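PDB 3TEV: glycosyl hyrolase, family 3 from Deinococcus radiodurans, which probably hydrolyses O-glycosidic bonds, acting as a family 3 glycoside hydrolase built on a TIM barrel. Local coordinates for residues 74-79 against 322-327; 127-132 against 166-171; 230-235 against 242-247; 248-253 against 286-291. All blocks are in the same frame, centred on the assembly; numbering follows the deposited sequence.

Contact 1: 74-79 against 322-327; sequences HALIAI and ERLRAL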
loop_
_atom_site.group_PDB
_atom_site.type_symbol
_atom_site.label_atom_id
_atom_site.label_comp_id
_atom_site.label_asym_id
_atom_site.label_seq_id
_atom_site.Cartn_x
_atom_site.Cartn_y
_atom_site.Cartn_z
ATOM N N HIS A 74 12.390 9.809 8.842
ATOM C CA HIS A 74 11.890 9.045 7.687
ATOM C C HIS A 74 10.596 8.247 7.957
ATOM O O HIS A 74 10.069 7.573 7.060
ATOM C CB HIS A 74 12.990 8.111 7.161
ATOM C CG HIS A 74 14.265 8.827 6.827
ATOM N ND1 HIS A 74 14.299 9.925 5.991
ATOM C CD2 HIS A 74 15.543 8.630 7.241
ATOM C CE1 HIS A 74 15.543 10.358 5.884
ATOM N NE2 HIS A 74 16.316 9.589 6.630
ATOM N N ALA A 75 10.092 8.318 9.188
ATOM C CA ALA A 75 8.907 7.567 9.601
ATOM C C ALA A 75 7.777 7.612 8.564
ATOM O O ALA A 75 7.344 8.694 8.150
ATOM C CB ALA A 75 8.389 8.088 10.946
ATOM N N LEU A 76 7.322 6.442 8.142
ATOM C CA LEU A 76 6.038 6.329 7.447
ATOM C C LEU A 76 5.036 5.687 8.413
ATOM O O LEU A 76 5.215 4.537 8.854
ATOM C CB LEU A 76 6.158 5.540 6.141
ATOM C CG LEU A 76 7.046 6.219 5.079
ATOM C CD1 LEU A 76 7.532 5.214 3.992
ATOM C CD2 LEU A 76 6.384 7.468 4.438
ATOM N N ILE A 77 4.024 6.466 8.784
ATOM C CA ILE A 77 2.999 6.017 9.702
ATOM C C ILE A 77 1.675 6.010 8.945
ATOM O O ILE A 77 1.077 7.076 8.663
ATOM C CB ILE A 77 2.939 6.874 10.999
ATOM C CG1 ILE A 77 4.284 6.802 11.730
ATOM C CG2 ILE A 77 1.848 6.322 11.936
ATOM C CD1 ILE A 77 4.567 7.913 12.752
ATOM N N ALA A 78 1.255 4.801 8.584
ATOM C CA ALA A 78 0.115 4.592 7.720
ATOM C C ALA A 78 -1.075 4.137 8.540
ATOM O O ALA A 78 -0.918 3.571 9.623
ATOM C CB ALA A 78 0.437 3.556 6.644
ATOM N N ILE A 79 -2.267 4.374 8.005
ATOM C CA ILE A 79 -3.468 3.829 8.588
ATOM C C ILE A 79 -4.312 3.231 7.470
ATOM O O ILE A 79 -4.302 3.713 6.339
ATOM C CB ILE A 79 -4.271 4.907 9.384
ATOM C CG1 ILE A 79 -5.469 4.265 10.116
ATOM C CG2 ILE A 79 -4.728 6.052 8.454
ATOM C CD1 ILE A 79 -6.009 5.094 11.287
ATOM N N GLU A 322 15.298 5.169 -1.024
ATOM C CA GLU A 322 15.182 6.556 -1.422
ATOM C C GLU A 322 13.762 6.951 -1.864
ATOM O O GLU A 322 13.334 8.063 -1.597
ATOM C CB GLU A 322 16.219 6.895 -2.506
ATOM C CG GLU A 322 16.097 8.331 -3.134
ATOM C CD GLU A 322 16.084 9.504 -2.096
ATOM O OE1 GLU A 322 16.674 9.360 -0.984
ATOM O OE2 GLU A 322 15.492 10.580 -2.411
ATOM N N ARG A 323 13.037 6.061 -2.539
ATOM C CA ARG A 323 11.630 6.322 -2.844
ATOM C C ARG A 323 10.806 6.504 -1.566
ATOM O O ARG A 323 9.935 7.392 -1.492
ATOM C CB ARG A 323 11.023 5.199 -3.672
ATOM C CG ARG A 323 11.514 5.209 -5.101
ATOM C CD ARG A 323 10.630 4.338 -5.977
ATOM N NE ARG A 323 11.176 4.226 -7.329
ATOM C CZ ARG A 323 11.896 3.200 -7.772
ATOM N NH1 ARG A 323 12.171 2.158 -6.980
ATOM N NH2 ARG A 323 12.341 3.225 -9.019
ATOM N N LEU A 324 11.114 5.685 -0.563
ATOM C CA LEU A 324 10.415 5.735 0.710
ATOM C C LEU A 324 10.776 7.008 1.448
ATOM O O LEU A 324 9.944 7.640 2.075
ATOM C CB LEU A 324 10.784 4.524 1.560
ATOM C CG LEU A 324 10.355 3.161 0.998
ATOM C CD1 LEU A 324 10.812 1.982 1.901
ATOM C CD2 LEU A 324 8.858 3.122 0.773
ATOM N N ARG A 325 12.040 7.385 1.349
ATOM C CA ARG A 325 12.521 8.557 2.011
ATOM C C ARG A 325 12.008 9.828 1.337
ATOM O O ARG A 325 11.633 10.772 2.019
ATOM C CB ARG A 325 14.037 8.479 2.136
ATOM C CG ARG A 325 14.418 8.098 3.557
ATOM C CD ARG A 325 15.260 6.890 3.772
ATOM N NE ARG A 325 16.650 7.210 3.905
ATOM C CZ ARG A 325 17.514 6.668 4.779
ATOM N NH1 ARG A 325 17.157 5.775 5.700
ATOM N NH2 ARG A 325 18.759 7.057 4.739
ATOM N N ALA A 326 11.920 9.819 0.012
ATOM C CA ALA A 326 11.405 10.969 -0.721
ATOM C C ALA A 326 9.943 11.216 -0.350
ATOM O O ALA A 326 9.535 12.367 -0.193
ATOM C CB ALA A 326 11.571 10.797 -2.228
ATOM N N LEU A 327 9.187 10.128 -0.179
ATOM C CA LEU A 327 7.796 10.200 0.252
ATOM C C LEU A 327 7.654 10.846 1.634
ATOM O O LEU A 327 6.854 11.765 1.818
ATOM C CB LEU A 327 7.152 8.806 0.265
ATOM C CG LEU A 327 5.633 8.752 0.445
ATOM C CD1 LEU A 327 4.930 9.291 -0.797
ATOM C CD2 LEU A 327 5.132 7.338 0.713
HETATM O O HOH W 1 12.728 11.330 4.649
HETATM O O HOH W 2 10.840 6.564 4.751
#
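H74 and R325 meet through a flat stack: the guanidinium lies on the imidazole with planes 11° apart and centres 4.0 Å apart. The chain bends at chi2 and chi3 of R325, which folds the guanidinium back over the ring. R325 CG sits over the same imidazole as a CH-pi donor, 3.4 Å from the H74 ring centroid. The charged end is fixed from a second direction, because R325 NH2 also forms a salt bridge with D14.

Apolar packing forms the second group. L76 reaches the helix with both of its methyls, L76 CD1 lying 4.1 Å from L324 CD2 and L76 CD2 lying 3.9 Å from L327 CD2. The leucines cross at about a right angle.

Water supplies the polar link, since no direct hydrogen bond spans the segments. One molecule donates to R325 O at 2.9 Å and also bonds to H74 ND1.

L76 faces the barrel interior, while I77 packs outward on helix 57-71. Helix 314-330 lies across the N-terminal ends of the strands, where L327 also touches W128 of strand 128-129 and V258 of strand 258-261.

Contact 2: 127-132 against 166-171; sequences NWNFTP and AGHTRE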
loop_
_atom_site.group_PDB
_atom_site.type_symbol
_atom_site.label_atom_id
_atom_site.label_comp_id
_atom_site.label_asym_id
_atom_site.label_seq_id
_atom_site.Cartn_x
_atom_site.Cartn_y
_atom_site.Cartn_z
ATOM N N ASN A 127 0.922 10.131 8.234
ATOM C CA ASN A 127 1.307 10.716 6.953
ATOM C C ASN A 127 1.010 9.837 5.731
ATOM O O ASN A 127 1.446 10.136 4.618
ATOM C CB ASN A 127 2.780 11.182 6.981
ATOM C CG ASN A 127 3.778 10.031 7.222
ATOM O OD1 ASN A 127 3.402 8.904 7.559
ATOM N ND2 ASN A 127 5.058 10.323 7.031
ATOM N N TRP A 128 0.249 8.765 5.935
ATOM C CA TRP A 128 -0.075 7.839 4.863
ATOM C C TRP A 128 -1.444 7.205 5.118
ATOM O O TRP A 128 -1.685 6.654 6.184
ATOM C CB TRP A 128 1.035 6.797 4.747
ATOM C CG TRP A 128 0.828 5.638 3.804
ATOM C CD1 TRP A 128 -0.336 4.921 3.599
ATOM C CD2 TRP A 128 1.838 4.976 3.020
ATOM N NE1 TRP A 128 -0.105 3.876 2.708
ATOM C CE2 TRP A 128 1.219 3.900 2.339
ATOM C CE3 TRP A 128 3.199 5.187 2.829
ATOM C CZ2 TRP A 128 1.921 3.058 1.458
ATOM C CZ3 TRP A 128 3.893 4.338 1.958
ATOM C CH2 TRP A 128 3.250 3.304 1.280
ATOM N N ASN A 129 -2.329 7.284 4.127
ATOM C CA ASN A 129 -3.646 6.653 4.188
ATOM C C ASN A 129 -3.833 5.742 2.976
ATOM O O ASN A 129 -3.529 6.135 1.842
ATOM C CB ASN A 129 -4.749 7.717 4.223
ATOM C CG ASN A 129 -6.112 7.141 4.580
ATOM O OD1 ASN A 129 -6.214 6.015 5.081
ATOM N ND2 ASN A 129 -7.170 7.913 4.334
ATOM N N PHE A 130 -4.331 4.534 3.200
ATOM C CA PHE A 130 -4.538 3.577 2.104
ATOM C C PHE A 130 -5.879 3.800 1.395
ATOM O O PHE A 130 -6.816 3.013 1.569
ATOM C CB PHE A 130 -4.457 2.142 2.624
ATOM C CG PHE A 130 -3.067 1.652 2.844
ATOM C CD1 PHE A 130 -2.265 1.285 1.764
ATOM C CD2 PHE A 130 -2.564 1.507 4.131
ATOM C CE1 PHE A 130 -0.949 0.817 1.979
ATOM C CE2 PHE A 130 -1.266 1.029 4.362
ATOM C CZ PHE A 130 -0.452 0.683 3.305
ATOM N N THR A 131 -5.984 4.918 0.675
ATOM C CA THR A 131 -7.070 5.226 -0.276
ATOM C C THR A 131 -6.422 6.082 -1.367
ATOM O O THR A 131 -5.334 6.620 -1.152
ATOM C CB THR A 131 -8.274 6.060 0.314
ATOM O OG1 THR A 131 -7.782 7.130 1.141
ATOM C CG2 THR A 131 -9.270 5.191 1.064
ATOM N N PRO A 132 -7.081 6.212 -2.536
ATOM C CA PRO A 132 -8.397 5.646 -2.855
ATOM C C PRO A 132 -8.343 4.213 -3.393
ATOM O O PRO A 132 -7.341 3.780 -3.963
ATOM C CB PRO A 132 -8.911 6.580 -3.954
ATOM C CG PRO A 132 -7.629 6.956 -4.717
ATOM C CD PRO A 132 -6.527 6.995 -3.662
ATOM N N ALA A 166 -6.157 14.179 -4.467
ATOM C CA ALA A 166 -5.860 15.606 -4.326
ATOM C C ALA A 166 -6.207 16.130 -2.936
ATOM O O ALA A 166 -5.520 16.980 -2.409
ATOM C CB ALA A 166 -6.581 16.435 -5.417
ATOM N N GLY A 167 -7.292 15.629 -2.354
ATOM C CA GLY A 167 -7.658 15.980 -0.989
ATOM C C GLY A 167 -6.609 15.573 0.036
ATOM O O GLY A 167 -6.416 16.276 1.023
ATOM N N HIS A 168 -5.929 14.445 -0.188
ATOM C CA HIS A 168 -4.876 14.002 0.720
ATOM C C HIS A 168 -3.598 14.799 0.483
ATOM O O HIS A 168 -3.018 15.363 1.397
ATOM C CB HIS A 168 -4.616 12.499 0.558
ATOM C CG HIS A 168 -5.582 11.648 1.311
ATOM N ND1 HIS A 168 -6.813 11.295 0.803
ATOM C CD2 HIS A 168 -5.519 11.118 2.555
ATOM C CE1 HIS A 168 -7.462 10.567 1.697
ATOM N NE2 HIS A 168 -6.699 10.448 2.772
ATOM N N THR A 169 -3.176 14.822 -0.768
ATOM C CA THR A 169 -1.969 15.485 -1.209
ATOM C C THR A 169 -1.920 16.938 -0.754
ATOM O O THR A 169 -0.922 17.379 -0.168
ATOM C CB THR A 169 -1.870 15.354 -2.738
ATOM O OG1 THR A 169 -1.454 14.017 -3.049
ATOM C CG2 THR A 169 -0.855 16.292 -3.302
ATOM N N ARG A 170 -3.006 17.677 -0.981
ATOM C CA ARG A 170 -3.020 19.083 -0.585
ATOM C C ARG A 170 -3.025 19.291 0.940
ATOM O O ARG A 170 -2.706 20.384 1.407
ATOM C CB ARG A 170 -4.155 19.859 -1.278
ATOM C CG ARG A 170 -5.569 19.560 -0.787
ATOM C CD ARG A 170 -6.542 20.359 -1.661
ATOM N NE ARG A 170 -7.982 20.266 -1.397
ATOM C CZ ARG A 170 -8.619 20.843 -0.372
ATOM N NH1 ARG A 170 -7.915 21.473 0.585
ATOM N NH2 ARG A 170 -9.965 20.763 -0.280
ATOM N N GLU A 171 -3.372 18.250 1.705
ATOM C CA GLU A 171 -3.343 18.341 3.163
ATOM C C GLU A 171 -2.080 17.714 3.782
ATOM O O GLU A 171 -1.979 17.585 5.007
ATOM C CB GLU A 171 -4.619 17.775 3.803
ATOM C CG GLU A 171 -5.949 18.520 3.435
ATOM C CD GLU A 171 -6.044 19.981 3.910
ATOM O OE1 GLU A 171 -5.114 20.498 4.570
ATOM O OE2 GLU A 171 -7.074 20.640 3.609
#
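H168 of helix 154-169 presents the NE2 corner of its imidazole to N129. The amide end of N129 lies at the edge of the ring, near the imidazole plane, with the two flat groups turned 50° apart. N129 CB adds a contact of 3.7 Å to H168 NE2, so the methylene as well as the amide borders the ring. Beside them the T131 side chain crosses that of H168 at about a right angle, OG1 lying 3.5 Å from H168 CE1.

The next shell holds the ring in this position. H168 ND1 is hydrogen-bonded to A164 O one turn back in the helix; with CG set beside the backbone N (chi1 -82°), this bond limits rotation of the imidazole. V173, P175 and N114 also touch H168. With a leucine in place of H168, A164 O would probably lose its side-chain donor and N129 its imidazole neighbour.

The arrangement belongs to a beta-alpha-beta unit of the TIM barrel: strand 128-129 runs parallel to strand 174-180, and helix 154-169 packs outside them. N129 faces that outer layer, touching L117 and L121 of helix 107-124, whereas W128 points to the interior. Farther along, F130 centres an inverse gamma turn, closed by a weak bond from T131 N to N129 O. W128 NE1 stands 3.1 Å above the middle of the F130 ring. F130 O accepts from K178 NZ, linking the turn to strand 174-180.

Contact 3: 230-235 against 242-247; sequences DALDAE and PRILTG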
loop_
_atom_site.group_PDB
_atom_site.type_symbol
_atom_site.label_atom_id
_atom_site.label_comp_id
_atom_site.label_asym_id
_atom_site.label_seq_id
_atom_site.Cartn_x
_atom_site.Cartn_y
_atom_site.Cartn_z
ATOM N N ASP A 230 -3.945 -13.435 -16.146
ATOM C CA ASP A 230 -3.549 -14.264 -17.291
ATOM C C ASP A 230 -2.906 -13.475 -18.439
ATOM O O ASP A 230 -1.979 -13.954 -19.095
ATOM C CB ASP A 230 -4.756 -15.017 -17.876
ATOM C CG ASP A 230 -5.349 -16.044 -16.925
ATOM O OD1 ASP A 230 -4.785 -16.307 -15.848
ATOM O OD2 ASP A 230 -6.407 -16.605 -17.267
ATOM N N ALA A 231 -3.415 -12.276 -18.694
ATOM C CA ALA A 231 -2.986 -11.514 -19.862
ATOM C C ALA A 231 -1.660 -10.798 -19.613
ATOM O O ALA A 231 -1.055 -10.325 -20.553
ATOM C CB ALA A 231 -4.070 -10.524 -20.294
ATOM N N LEU A 232 -1.209 -10.759 -18.358
ATOM C CA LEU A 232 0.008 -10.039 -17.956
ATOM C C LEU A 232 1.124 -10.975 -17.510
ATOM O O LEU A 232 2.289 -10.795 -17.881
ATOM C CB LEU A 232 -0.304 -9.076 -16.813
ATOM C CG LEU A 232 -1.361 -7.997 -17.050
ATOM C CD1 LEU A 232 -1.507 -7.093 -15.840
ATOM C CD2 LEU A 232 -1.026 -7.177 -18.295
ATOM N N ASP A 233 0.761 -11.957 -16.689
ATOM C CA ASP A 233 1.693 -12.925 -16.120
ATOM C C ASP A 233 0.847 -14.054 -15.555
ATOM O O ASP A 233 0.250 -13.921 -14.476
ATOM C CB ASP A 233 2.542 -12.287 -15.009
ATOM C CG ASP A 233 3.594 -13.233 -14.443
ATOM O OD1 ASP A 233 3.565 -14.466 -14.703
ATOM O OD2 ASP A 233 4.471 -12.729 -13.723
ATOM N N ALA A 234 0.796 -15.155 -16.295
ATOM C CA ALA A 234 -0.073 -16.271 -15.942
ATOM C C ALA A 234 0.490 -17.116 -14.793
ATOM O O ALA A 234 -0.208 -17.974 -14.262
ATOM C CB ALA A 234 -0.391 -17.135 -17.185
ATOM N N GLU A 235 1.729 -16.831 -14.383
ATOM C CA GLU A 235 2.429 -17.663 -13.408
ATOM C C GLU A 235 2.540 -17.087 -11.996
ATOM O O GLU A 235 2.802 -17.831 -11.053
ATOM C CB GLU A 235 3.843 -18.001 -13.899
ATOM C CG GLU A 235 3.892 -18.937 -15.109
ATOM C CD GLU A 235 5.298 -19.485 -15.347
ATOM O OE1 GLU A 235 5.435 -20.716 -15.583
ATOM O OE2 GLU A 235 6.263 -18.676 -15.273
ATOM N N PRO A 242 7.661 -9.828 -11.620
ATOM C CA PRO A 242 8.502 -8.802 -12.265
ATOM C C PRO A 242 7.885 -8.222 -13.548
ATOM O O PRO A 242 8.090 -7.035 -13.829
ATOM C CB PRO A 242 9.817 -9.539 -12.580
ATOM C CG PRO A 242 9.470 -10.998 -12.511
ATOM C CD PRO A 242 8.336 -11.139 -11.524
ATOM N N ARG A 243 7.132 -9.022 -14.308
ATOM C CA ARG A 243 6.513 -8.516 -15.534
ATOM C C ARG A 243 5.540 -7.364 -15.224
ATOM O O ARG A 243 5.445 -6.397 -15.994
ATOM C CB ARG A 243 5.805 -9.631 -16.316
ATOM C CG ARG A 243 6.761 -10.688 -16.893
ATOM C CD ARG A 243 6.045 -11.768 -17.722
ATOM N NE ARG A 243 5.310 -11.164 -18.838
ATOM C CZ ARG A 243 5.111 -11.733 -20.024
ATOM N NH1 ARG A 243 5.596 -12.947 -20.288
ATOM N NH2 ARG A 243 4.429 -11.079 -20.955
ATOM N N ILE A 244 4.838 -7.461 -14.094
ATOM C CA ILE A 244 3.828 -6.472 -13.758
ATOM C C ILE A 244 4.434 -5.274 -13.023
ATOM O O ILE A 244 4.248 -4.127 -13.442
ATOM C CB ILE A 244 2.667 -7.088 -12.949
ATOM C CG1 ILE A 244 1.883 -8.066 -13.857
ATOM C CG2 ILE A 244 1.797 -5.976 -12.347
ATOM C CD1 ILE A 244 0.720 -8.763 -13.205
ATOM N N LEU A 245 5.182 -5.537 -11.952
ATOM C CA LEU A 245 5.720 -4.447 -11.171
ATOM C C LEU A 245 6.823 -3.683 -11.906
ATOM O O LEU A 245 6.871 -2.451 -11.802
ATOM C CB LEU A 245 6.206 -4.932 -9.814
ATOM C CG LEU A 245 5.188 -5.690 -8.963
ATOM C CD1 LEU A 245 5.793 -5.955 -7.625
ATOM C CD2 LEU A 245 3.841 -4.960 -8.786
ATOM N N THR A 246 7.695 -4.384 -12.637
ATOM C CA THR A 246 8.809 -3.732 -13.331
ATOM C C THR A 246 8.472 -3.501 -14.807
ATOM O O THR A 246 8.520 -2.375 -15.285
ATOM C CB THR A 246 10.167 -4.500 -13.165
ATOM O OG1 THR A 246 10.538 -4.531 -11.779
ATOM C CG2 THR A 246 11.303 -3.820 -13.950
ATOM N N GLY A 247 8.109 -4.561 -15.519
ATOM C CA GLY A 247 7.784 -4.462 -16.947
ATOM C C GLY A 247 6.723 -3.408 -17.224
ATOM O O GLY A 247 6.952 -2.452 -17.982
#
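The loop 230-235 passes the first turn of helix 242-252 with L232 CA 6.7 Å from I244 CA and D233 CA 6.6 Å from R243 CA. The apolar part of the contact is L232 against I244, whose side chains cross at about a right angle. I244 CD1 touches L232 CB at 3.8 Å and L232 CD1 at the same distance. With CG1 of I244 lying anti to the carbonyl carbon (chi1 -68°) and CD1 fully extended beyond it, the methyl reaches the loop. L204 of helix 201-206 also packs on L232.

D233 reaches the start of the helix with one carboxylate oxygen: OD2 is hydrogen-bonded to S241 OG, which in turn accepts from I244 N. The other oxygen closes an Asx turn: D233 OD1 accepts from E235 N at 3.0 Å, on the anti side of the carboxylate and 34° out of its plane.

R243 runs beside this loop. Its NE is 3.2 Å from L232 O, but the angle is too poor for a hydrogen bond, and D233 OD2 stays 5.4 Å from R243 NE. The loop is therefore tied to the helix by leucine-isoleucine packing and a serine-mediated carboxylate link, with the arginine lying against the L232 carbonyl by close packing; any attraction to D233 would act only over a distance.

Contact 4: 248-253 against 286-291; sequences LLREEW and GADLVM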
loop_
_atom_site.group_PDB
_atom_site.type_symbol
_atom_site.label_atom_id
_atom_site.label_comp_id
_atom_site.label_asym_id
_atom_site.label_seq_id
_atom_site.Cartn_x
_atom_site.Cartn_y
_atom_site.Cartn_z
ATOM N N LEU A 248 5.576 -3.558 -16.579
ATOM C CA LEU A 248 4.472 -2.651 -16.811
ATOM C C LEU A 248 4.605 -1.331 -16.038
ATOM O O LEU A 248 4.771 -0.264 -16.648
ATOM C CB LEU A 248 3.140 -3.348 -16.505
ATOM C CG LEU A 248 1.840 -2.557 -16.645
ATOM C CD1 LEU A 248 1.595 -2.167 -18.088
ATOM C CD2 LEU A 248 0.699 -3.418 -16.122
ATOM N N LEU A 249 4.521 -1.396 -14.709
ATOM C CA LEU A 249 4.509 -0.193 -13.902
ATOM C C LEU A 249 5.717 0.726 -14.109
ATOM O O LEU A 249 5.537 1.914 -14.373
ATOM C CB LEU A 249 4.368 -0.532 -12.427
ATOM C CG LEU A 249 3.027 -0.240 -11.788
ATOM C CD1 LEU A 249 3.086 -0.526 -10.286
ATOM C CD2 LEU A 249 2.585 1.195 -12.059
ATOM N N ARG A 250 6.929 0.179 -13.985
ATOM C CA ARG A 250 8.159 0.979 -14.060
ATOM C C ARG A 250 8.571 1.327 -15.465
ATOM O O ARG A 250 8.921 2.465 -15.731
ATOM C CB ARG A 250 9.357 0.265 -13.407
ATOM C CG ARG A 250 9.255 0.001 -11.911
ATOM C CD ARG A 250 9.344 1.267 -11.065
ATOM N NE ARG A 250 9.384 0.910 -9.643
ATOM C CZ ARG A 250 8.905 1.652 -8.656
ATOM N NH1 ARG A 250 8.318 2.816 -8.903
ATOM N NH2 ARG A 250 9.030 1.216 -7.418
ATOM N N GLU A 251 8.561 0.344 -16.357
ATOM C CA GLU A 251 9.141 0.516 -17.688
ATOM C C GLU A 251 8.145 1.029 -18.726
ATOM O O GLU A 251 8.407 2.026 -19.369
ATOM C CB GLU A 251 9.841 -0.775 -18.158
ATOM C CG GLU A 251 10.977 -1.183 -17.221
ATOM C CD GLU A 251 11.739 -2.449 -17.643
ATOM O OE1 GLU A 251 11.192 -3.310 -18.382
ATOM O OE2 GLU A 251 12.901 -2.584 -17.209
ATOM N N GLU A 252 7.011 0.357 -18.890
ATOM C CA GLU A 252 5.996 0.830 -19.825
ATOM C C GLU A 252 5.398 2.167 -19.392
ATOM O O GLU A 252 5.262 3.073 -20.203
ATOM C CB GLU A 252 4.858 -0.170 -19.931
ATOM C CG GLU A 252 4.973 -1.185 -21.020
ATOM C CD GLU A 252 3.624 -1.836 -21.295
ATOM O OE1 GLU A 252 2.694 -1.107 -21.749
ATOM O OE2 GLU A 252 3.496 -3.065 -21.035
ATOM N N TRP A 253 5.035 2.270 -18.110
ATOM C CA TRP A 253 4.343 3.454 -17.603
ATOM C C TRP A 253 5.245 4.538 -17.036
ATOM O O TRP A 253 4.785 5.645 -16.810
ATOM C CB TRP A 253 3.301 3.053 -16.562
ATOM C CG TRP A 253 2.133 2.319 -17.138
ATOM C CD1 TRP A 253 1.977 1.876 -18.433
ATOM C CD2 TRP A 253 0.961 1.917 -16.438
ATOM N NE1 TRP A 253 0.777 1.236 -18.575
ATOM C CE2 TRP A 253 0.129 1.244 -17.369
ATOM C CE3 TRP A 253 0.524 2.063 -15.109
ATOM C CZ2 TRP A 253 -1.109 0.722 -17.018
ATOM C CZ3 TRP A 253 -0.701 1.536 -14.756
ATOM C CH2 TRP A 253 -1.515 0.880 -15.713
ATOM N N GLY A 286 10.037 -5.883 -7.901
ATOM C CA GLY A 286 9.885 -4.435 -8.049
ATOM C C GLY A 286 9.229 -3.625 -6.931
ATOM O O GLY A 286 9.173 -2.394 -7.039
ATOM N N ALA A 287 8.711 -4.275 -5.885
ATOM C CA ALA A 287 8.201 -3.558 -4.709
ATOM C C ALA A 287 9.323 -2.790 -4.014
ATOM O O ALA A 287 10.475 -3.258 -3.965
ATOM C CB ALA A 287 7.577 -4.533 -3.727
ATOM N N ASP A 288 8.985 -1.618 -3.473
ATOM C CA ASP A 288 9.910 -0.868 -2.604
ATOM C C ASP A 288 9.719 -1.228 -1.137
ATOM O O ASP A 288 10.622 -1.004 -0.319
ATOM C CB ASP A 288 9.669 0.635 -2.744
ATOM C CG ASP A 288 9.776 1.096 -4.166
ATOM O OD1 ASP A 288 10.864 0.913 -4.765
ATOM O OD2 ASP A 288 8.770 1.593 -4.712
ATOM N N LEU A 289 8.532 -1.750 -0.809
ATOM C CA LEU A 289 8.084 -1.880 0.583
ATOM C C LEU A 289 7.236 -3.136 0.714
ATOM O O LEU A 289 6.311 -3.354 -0.079
ATOM C CB LEU A 289 7.227 -0.654 0.995
ATOM C CG LEU A 289 6.856 -0.523 2.494
ATOM C CD1 LEU A 289 8.118 -0.524 3.427
ATOM C CD2 LEU A 289 6.026 0.734 2.752
ATOM N N VAL A 290 7.544 -3.963 1.709
ATOM C CA VAL A 290 6.754 -5.160 1.953
ATOM C C VAL A 290 5.975 -5.002 3.260
ATOM O O VAL A 290 6.553 -4.679 4.306
ATOM C CB VAL A 290 7.671 -6.421 2.001
ATOM C CG1 VAL A 290 6.889 -7.652 2.482
ATOM C CG2 VAL A 290 8.275 -6.690 0.626
HETATM N N MSE A 291 4.658 -5.204 3.197
HETATM C CA MSE A 291 3.835 -5.234 4.407
HETATM C C MSE A 291 4.034 -6.562 5.101
HETATM O O MSE A 291 3.531 -7.559 4.639
HETATM C CB MSE A 291 2.361 -5.068 4.090
HETATM C CG MSE A 291 2.053 -3.705 3.549
HETATM SE SE MSE A 291 0.153 -3.339 3.456
HETATM C CE MSE A 291 0.013 -3.097 5.390
#
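R250 and D288 approach from opposite directions and meet in a salt bridge, R250 NH2 donating to D288 OD2 at 2.7 Å with an N-H...O angle of 134°. The acceptor lies almost in the guanidinium plane and is reached on its syn side, while the two flat groups are inclined by 45°. D288 OD1 is also near, 3.2 Å from R250 NH2. A bend at chi2 of R250 (-70°) carries the arm past G286, whose carbonyl O stays 3.6 Å from R250 NH2.

The surroundings place this pair in the TIM barrel. G286 ends helix 275-285 in a Schellman motif, and D288 lies in the link to the barrel's last strand, 290-291. D288 OD2 accepts from I259 N of strand 258-261, OD1 pairs with R323, and R250 NH1 bonds to Y255 O and G257 O. The buried carboxylate thus faces two neighbouring arginines, one at each oxygen, which probably keeps it ionised. Were D288 an alanine, R250 and R323 would probably be left close together without the anion they share, and I259 N without its side-chain acceptor.

Beyond this grip the contact is slight, with only 100 Å² buried in all. On the solvent side of the helix, E251 and E252 are exposed, and E252 has a long, weak ion pair with R201.

Overall arrangement
From the N terminus, segment 74-79 opens contact 1, which closes only at 322-327 and encloses the other three. Contact 2 closes first, from 127-132 to 166-171; its strand neighbours 76-79 in the sheet, with I77 N bonded to N127 OD1. Contact 3 then closes a short loop onto helix 242-252, and contact 4 follows in series from the same helix to 286-291. None of the loops cross. Contacts 3 and 4 join along that helix, R243 O accepting from L248 N, while contact 4 meets the C-terminal helix of contact 1 through R323 and D288. Contact 2 reaches contact 4 across the barrel interior, where W128 packs on L289.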